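Local coordinates for exported protein (Bacteroides fragilis, PDB 4I17), which is of unknown function but is built of tetratricopeptide repeats, helical hairpins that commonly serve as protein-binding scaffolds, at residues N39-V50 with Y64-N74. Residues are numbered along the deposited sequence; the frame is centred on the assembly and turned at random.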
ATOM      1  N   ASN A  39     -12.259  27.018 -10.546  1.00 30.91           N
ATOM      2  CA  ASN A  39     -11.328  25.919 -10.218  1.00 30.37           C
ATOM      3  C   ASN A  39     -10.506  25.470 -11.416  1.00 34.16           C
ATOM      4  O   ASN A  39     -10.389  24.273 -11.660  1.00 35.56           O
ATOM      5  CB  ASN A  39     -12.123  24.716  -9.677  1.00 29.61           C
ATOM      6  CG  ASN A  39     -12.867  25.022  -8.418  1.00 47.32           C
ATOM      7  OD1 ASN A  39     -12.335  25.644  -7.497  1.00 34.57           O
ATOM      8  ND2 ASN A  39     -14.098  24.563  -8.341  1.00 43.40           N
ATOM      9  N   GLN A  40      -9.944  26.407 -12.155  1.00 32.15           N
ATOM     10  CA  GLN A  40      -9.220  26.074 -13.386  1.00 33.45           C
ATOM     11  C   GLN A  40      -7.698  25.969 -13.202  1.00 36.84           C
ATOM     12  O   GLN A  40      -7.038  25.275 -13.973  1.00 37.26           O
ATOM     13  CB  GLN A  40      -9.539  27.119 -14.466  1.00 35.13           C
ATOM     14  CG  GLN A  40     -10.989  27.072 -14.954  1.00 40.50           C
ATOM     15  CD  GLN A  40     -11.314  25.787 -15.695  1.00 53.99           C
ATOM     16  OE1 GLN A  40     -11.998  24.893 -15.174  1.00 46.35           O
ATOM     17  NE2 GLN A  40     -10.810  25.662 -16.918  1.00 47.31           N
ATOM     18  N   ASP A  41      -7.147  26.652 -12.203  1.00 30.37           N
ATOM     19  CA  ASP A  41      -5.701  26.678 -11.978  1.00 26.84           C
ATOM     20  C   ASP A  41      -5.281  25.471 -11.141  1.00 26.78           C
ATOM     21  O   ASP A  41      -5.292  25.528  -9.913  1.00 22.59           O
ATOM     22  CB  ASP A  41      -5.338  27.994 -11.290  1.00 28.50           C
ATOM     23  CG  ASP A  41      -3.865  28.252 -11.041  1.00 35.54           C
ATOM     24  OD1 ASP A  41      -3.051  27.322 -11.243  1.00 32.86           O
ATOM     25  OD2 ASP A  41      -3.533  29.362 -10.590  1.00 40.51           O
ATOM     26  N   SER A  42      -4.860  24.391 -11.810  1.00 22.74           N
ATOM     27  CA  SER A  42      -4.449  23.163 -11.122  1.00 20.99           C
ATOM     28  C   SER A  42      -3.180  23.316 -10.268  1.00 22.09           C
ATOM     29  O   SER A  42      -3.033  22.597  -9.267  1.00 21.48           O
ATOM     30  CB  SER A  42      -4.255  22.042 -12.130  1.00 25.99           C
ATOM     31  OG  SER A  42      -3.462  22.512 -13.202  1.00 28.64           O
ATOM     32  N   VAL A  43      -2.248  24.193 -10.665  1.00 21.57           N
ATOM     33  CA  VAL A  43      -1.010  24.431  -9.880  1.00 21.90           C
ATOM     34  C   VAL A  43      -1.421  24.985  -8.494  1.00 23.82           C
ATOM     35  O   VAL A  43      -0.985  24.469  -7.457  1.00 22.88           O
ATOM     36  CB  VAL A  43      -0.038  25.399 -10.616  1.00 27.25           C
ATOM     37  CG1 VAL A  43       1.151  25.762  -9.721  1.00 26.90           C
ATOM     38  CG2 VAL A  43       0.439  24.793 -11.947  1.00 28.21           C
ATOM     39  N   THR A  44      -2.332  25.988  -8.497  1.00 18.62           N
ATOM     40  CA  THR A  44      -2.840  26.574  -7.263  1.00 17.68           C
ATOM     41  C   THR A  44      -3.698  25.554  -6.535  1.00 21.13           C
ATOM     42  O   THR A  44      -3.596  25.474  -5.324  1.00 18.41           O
ATOM     43  CB  THR A  44      -3.589  27.865  -7.555  1.00 26.35           C
ATOM     44  OG1 THR A  44      -2.636  28.780  -8.098  1.00 24.42           O
ATOM     45  CG2 THR A  44      -4.205  28.472  -6.301  1.00 23.25           C
ATOM     46  N   ALA A  45      -4.515  24.751  -7.254  1.00 19.59           N
ATOM     47  CA  ALA A  45      -5.315  23.716  -6.570  1.00 19.76           C
ATOM     48  C   ALA A  45      -4.427  22.729  -5.787  1.00 20.33           C
ATOM     49  O   ALA A  45      -4.760  22.400  -4.651  1.00 17.25           O
ATOM     50  CB  ALA A  45      -6.167  22.958  -7.564  1.00 21.67           C
ATOM     51  N   TYR A  46      -3.306  22.277  -6.381  1.00 16.66           N
ATOM     52  CA  TYR A  46      -2.390  21.375  -5.712  1.00 15.83           C
ATOM     53  C   TYR A  46      -1.832  22.084  -4.444  1.00 20.41           C
ATOM     54  O   TYR A  46      -1.853  21.512  -3.355  1.00 19.59           O
ATOM     55  CB  TYR A  46      -1.263  20.904  -6.672  1.00 17.23           C
ATOM     56  CG  TYR A  46      -0.253  20.053  -5.926  1.00 19.55           C
ATOM     57  CD1 TYR A  46      -0.507  18.707  -5.664  1.00 21.88           C
ATOM     58  CD2 TYR A  46       0.877  20.626  -5.348  1.00 21.10           C
ATOM     59  CE1 TYR A  46       0.346  17.953  -4.867  1.00 22.71           C
ATOM     60  CE2 TYR A  46       1.739  19.881  -4.552  1.00 21.82           C
ATOM     61  CZ  TYR A  46       1.459  18.545  -4.305  1.00 26.87           C
ATOM     62  OH  TYR A  46       2.291  17.787  -3.525  1.00 25.70           O
ATOM     63  N   ASN A  47      -1.353  23.338  -4.591  1.00 15.99           N
ATOM     64  CA  ASN A  47      -0.804  24.062  -3.438  1.00 16.98           C
ATOM     65  C   ASN A  47      -1.853  24.226  -2.354  1.00 18.98           C
ATOM     66  O   ASN A  47      -1.535  24.111  -1.175  1.00 19.57           O
ATOM     67  CB  ASN A  47      -0.302  25.444  -3.872  1.00 18.75           C
ATOM     68  CG  ASN A  47       1.012  25.374  -4.601  1.00 30.62           C
ATOM     69  OD1 ASN A  47       1.793  24.416  -4.469  1.00 26.52           O
ATOM     70  ND2 ASN A  47       1.307  26.410  -5.345  1.00 33.13           N
ATOM     71  N   CYS A  48      -3.109  24.492  -2.762  1.00 16.40           N
ATOM     72  CA  CYS A  48      -4.232  24.694  -1.834  1.00 17.91           C
ATOM     73  C   CYS A  48      -4.499  23.404  -1.056  1.00 21.28           C
ATOM     74  O   CYS A  48      -4.690  23.461   0.161  1.00 20.12           O
ATOM     75  CB  CYS A  48      -5.471  25.169  -2.586  1.00 20.11           C
ATOM     76  SG  CYS A  48      -6.789  25.814  -1.517  1.00 24.84           S
ATOM     77  N   GLY A  49      -4.432  22.249  -1.736  1.00 17.39           N
ATOM     78  CA  GLY A  49      -4.607  20.936  -1.086  1.00 16.74           C
ATOM     79  C   GLY A  49      -3.567  20.684  -0.014  1.00 18.88           C
ATOM     80  O   GLY A  49      -3.905  20.227   1.091  1.00 17.63           O
ATOM     81  N   VAL A  50      -2.285  20.998  -0.321  1.00 16.03           N
ATOM     82  CA  VAL A  50      -1.186  20.840   0.664  1.00 16.61           C
ATOM     83  C   VAL A  50      -1.449  21.770   1.867  1.00 19.62           C
ATOM     84  O   VAL A  50      -1.310  21.341   3.016  1.00 19.16           O
ATOM     85  CB  VAL A  50       0.199  21.123   0.051  1.00 22.15           C
ATOM     86  CG1 VAL A  50       1.306  20.988   1.119  1.00 22.43           C
ATOM     87  CG2 VAL A  50       0.466  20.193  -1.146  1.00 22.08           C
ATOM     88  N   TYR A  64      -9.365  19.632  -3.167  1.00 17.64           N
ATOM     89  CA  TYR A  64      -8.411  20.362  -3.997  1.00 16.42           C
ATOM     90  C   TYR A  64      -7.475  19.414  -4.746  1.00 19.69           C
ATOM     91  O   TYR A  64      -7.237  19.638  -5.932  1.00 19.55           O
ATOM     92  CB  TYR A  64      -7.628  21.412  -3.189  1.00 17.54           C
ATOM     93  CG  TYR A  64      -8.564  22.537  -2.828  1.00 21.72           C
ATOM     94  CD1 TYR A  64      -9.071  23.387  -3.807  1.00 24.49           C
ATOM     95  CD2 TYR A  64      -9.045  22.677  -1.530  1.00 24.62           C
ATOM     96  CE1 TYR A  64     -10.029  24.358  -3.497  1.00 27.49           C
ATOM     97  CE2 TYR A  64      -9.989  23.654  -1.207  1.00 26.12           C
ATOM     98  CZ  TYR A  64     -10.481  24.484  -2.193  1.00 32.13           C
ATOM     99  OH  TYR A  64     -11.420  25.421  -1.857  1.00 32.21           O
ATOM    100  N   PHE A  65      -6.980  18.345  -4.103  1.00 17.26           N
ATOM    101  CA  PHE A  65      -6.142  17.403  -4.879  1.00 17.15           C
ATOM    102  C   PHE A  65      -6.965  16.784  -6.034  1.00 21.33           C
ATOM    103  O   PHE A  65      -6.411  16.531  -7.096  1.00 20.73           O
ATOM    104  CB  PHE A  65      -5.568  16.324  -3.971  1.00 17.15           C
ATOM    105  CG  PHE A  65      -4.537  16.846  -2.994  1.00 17.10           C
ATOM    106  CD1 PHE A  65      -3.379  17.485  -3.448  1.00 18.35           C
ATOM    107  CD2 PHE A  65      -4.699  16.661  -1.618  1.00 17.77           C
ATOM    108  CE1 PHE A  65      -2.399  17.901  -2.551  1.00 18.06           C
ATOM    109  CE2 PHE A  65      -3.713  17.077  -0.723  1.00 19.77           C
ATOM    110  CZ  PHE A  65      -2.558  17.677  -1.198  1.00 17.72           C
ATOM    111  N   ASP A  66      -8.285  16.605  -5.845  1.00 18.99           N
ATOM    112  CA  ASP A  66      -9.162  16.061  -6.892  1.00 21.59           C
ATOM    113  C   ASP A  66      -9.197  16.986  -8.125  1.00 25.57           C
ATOM    114  O   ASP A  66      -9.297  16.497  -9.247  1.00 25.88           O
ATOM    115  CB  ASP A  66     -10.590  15.885  -6.347  1.00 25.88           C
ATOM    116  CG  ASP A  66     -10.995  14.470  -5.972  1.00 51.00           C
ATOM    117  OD1 ASP A  66     -10.552  13.517  -6.661  1.00 55.27           O
ATOM    118  OD2 ASP A  66     -11.846  14.320  -5.061  1.00 57.63           O
ATOM    119  N   ILE A  67      -9.131  18.310  -7.912  1.00 21.81           N
ATOM    120  CA  ILE A  67      -9.120  19.320  -8.987  1.00 21.36           C
ATOM    121  C   ILE A  67      -7.866  19.093  -9.798  1.00 23.64           C
ATOM    122  O   ILE A  67      -7.936  18.995 -11.023  1.00 23.25           O
ATOM    123  CB  ILE A  67      -9.236  20.785  -8.473  1.00 25.96           C
ATOM    124  CG1 ILE A  67     -10.607  21.028  -7.775  1.00 26.96           C
ATOM    125  CG2 ILE A  67      -9.026  21.799  -9.628  1.00 26.94           C
ATOM    126  CD1 ILE A  67     -10.723  22.399  -7.032  1.00 34.85           C
ATOM    127  N   ALA A  68      -6.718  18.968  -9.128  1.00 20.13           N
ATOM    128  CA  ALA A  68      -5.451  18.700  -9.818  1.00 20.32           C
ATOM    129  C   ALA A  68      -5.535  17.384 -10.583  1.00 23.78           C
ATOM    130  O   ALA A  68      -5.112  17.322 -11.742  1.00 24.24           O
ATOM    131  CB  ALA A  68      -4.297  18.666  -8.816  1.00 20.26           C
ATOM    132  N   ILE A  69      -6.138  16.327  -9.969  1.00 17.97           N
ATOM    133  CA  ILE A  69      -6.263  15.030 -10.629  1.00 18.16           C
ATOM    134  C   ILE A  69      -7.109  15.159 -11.890  1.00 22.94           C
ATOM    135  O   ILE A  69      -6.709  14.646 -12.929  1.00 23.92           O
ATOM    136  CB  ILE A  69      -6.817  13.955  -9.670  1.00 20.30           C
ATOM    137  CG1 ILE A  69      -5.817  13.709  -8.525  1.00 19.62           C
ATOM    138  CG2 ILE A  69      -7.138  12.625 -10.433  1.00 23.10           C
ATOM    139  CD1 ILE A  69      -6.366  12.822  -7.344  1.00 17.94           C
ATOM    140  N   LYS A  70      -8.257  15.849 -11.799  1.00 21.48           N
ATOM    141  CA  LYS A  70      -9.150  15.970 -12.950  0.50 22.80           C
ATOM    142  C   LYS A  70      -8.512  16.814 -14.068  1.00 27.37           C
ATOM    143  O   LYS A  70      -8.843  16.598 -15.235  1.00 28.58           O
ATOM    144  CB  LYS A  70     -10.507  16.525 -12.524  0.50 26.47           C
ATOM    145  CG  LYS A  70     -11.381  15.475 -11.863  0.50 32.24           C
ATOM    146  CD  LYS A  70     -12.667  16.081 -11.332  0.50 42.60           C
ATOM    147  CE  LYS A  70     -13.481  15.091 -10.540  0.50 50.46           C
ATOM    148  NZ  LYS A  70     -14.645  15.744  -9.886  0.50 62.43           N
ATOM    149  N   LYS A  71      -7.553  17.702 -13.737  1.00 22.32           N
ATOM    150  CA  LYS A  71      -6.863  18.491 -14.767  0.50 21.56           C
ATOM    151  C   LYS A  71      -5.563  17.785 -15.225  1.00 25.79           C
ATOM    152  O   LYS A  71      -4.793  18.372 -15.993  1.00 27.71           O
ATOM    153  CB  LYS A  71      -6.557  19.915 -14.269  0.50 22.79           C
ATOM    154  CG  LYS A  71      -7.767  20.750 -13.832  0.50 26.03           C
ATOM    155  CD  LYS A  71      -8.774  21.067 -14.949  0.50 33.50           C
ATOM    156  CE  LYS A  71      -9.633  22.273 -14.619  0.50 39.88           C
ATOM    157  NZ  LYS A  71     -10.533  22.049 -13.448  0.50 40.76           N
ATOM    158  N   ASN A  72      -5.316  16.533 -14.760  1.00 22.70           N
ATOM    159  CA  ASN A  72      -4.133  15.715 -15.131  1.00 21.64           C
ATOM    160  C   ASN A  72      -2.853  16.422 -14.756  1.00 24.28           C
ATOM    161  O   ASN A  72      -1.880  16.375 -15.507  1.00 25.32           O
ATOM    162  CB  ASN A  72      -4.111  15.445 -16.665  1.00 23.85           C
ATOM    163  CG  ASN A  72      -5.406  14.980 -17.252  1.00 38.75           C
ATOM    164  OD1 ASN A  72      -6.044  15.674 -18.058  1.00 36.09           O
ATOM    165  ND2 ASN A  72      -5.829  13.823 -16.841  1.00 25.65           N
ATOM    166  N   TYR A  73      -2.867  17.125 -13.625  1.00 20.02           N
ATOM    167  CA  TYR A  73      -1.710  17.894 -13.198  1.00 20.57           C
ATOM    168  C   TYR A  73      -0.978  17.190 -12.073  1.00 24.11           C
ATOM    169  O   TYR A  73      -1.606  16.875 -11.056  1.00 21.31           O
ATOM    170  CB  TYR A  73      -2.150  19.301 -12.708  1.00 21.56           C
ATOM    171  CG  TYR A  73      -0.998  20.068 -12.093  1.00 24.48           C
ATOM    172  CD1 TYR A  73       0.065  20.514 -12.877  1.00 27.28           C
ATOM    173  CD2 TYR A  73      -0.936  20.288 -10.721  1.00 23.45           C
ATOM    174  CE1 TYR A  73       1.172  21.135 -12.305  1.00 27.71           C
ATOM    175  CE2 TYR A  73       0.148  20.942 -10.143  1.00 24.58           C
ATOM    176  CZ  TYR A  73       1.214  21.336 -10.936  1.00 29.76           C
ATOM    177  OH  TYR A  73       2.287  21.979 -10.372  1.00 28.67           O
ATOM    178  N   ASN A  74       0.364  17.039 -12.202  1.00 22.36           N
ATOM    179  CA  ASN A  74       1.203  16.531 -11.100  1.00 21.64           C
ATOM    180  C   ASN A  74       0.546  15.305 -10.450  1.00 24.26           C
ATOM    181  O   ASN A  74       0.358  15.254  -9.231  1.00 21.91           O
ATOM    182  CB  ASN A  74       1.301  17.687 -10.071  1.00 20.94           C
ATOM    183  CG  ASN A  74       2.453  17.650  -9.119  1.00 34.02           C
ATOM    184  OD1 ASN A  74       3.365  16.852  -9.260  1.00 29.64           O
ATOM    185  ND2 ASN A  74       2.414  18.515  -8.109  1.00 28.49           N
TER
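Cys48 sets its SG over the centre of the Tyr64 ring, 3.7 Å from the centroid, while one face of Phe65 receives Gly49 CA in a CH-pi contact and its edge meets Tyr46 CD1. These contacts join consecutive antiparallel helices, 42-54 and 58-70, of the tetratricopeptide-repeat array; the axes of 42-50 and 64-70 come within 7.6 Å at 151°. Tyr46 in turn carries Asn74 ND2 above the middle of one face; the OD1 of that amide is hydrogen-bonded to Asn77. The Tyr73 ring lies between the backbone of Val43 on one face and its neighbour Asn74 CB on the other, with Tyr46 CB at its edge. The close approach is consistent with Gly49 and Ala45 on the facing side of 42-50: Gly49 CA lies 4.8 Å from Tyr64 CA, and Ala45 CB packs on Ile67 CG2 at 3.7 Å. With CG anti to the backbone N (chi1 175°), Tyr46 reaches past Ala68, and the Tyr46 and Phe65 rings meet obliquely, their planes at 58°. A Schellman motif with Asn72 at C-prime ends helix 58-70, and Tyr73 beyond it packs CB against Ser42. Asp41 N-caps helix 42-54 through Thr44 N. In the preceding turn, Asn39 O accepts from Lys71 NZ at 2.9 Å in the conformer described, the lysine bent at chi2 and chi4 and its nitrogen tilted out of the carbonyl plane.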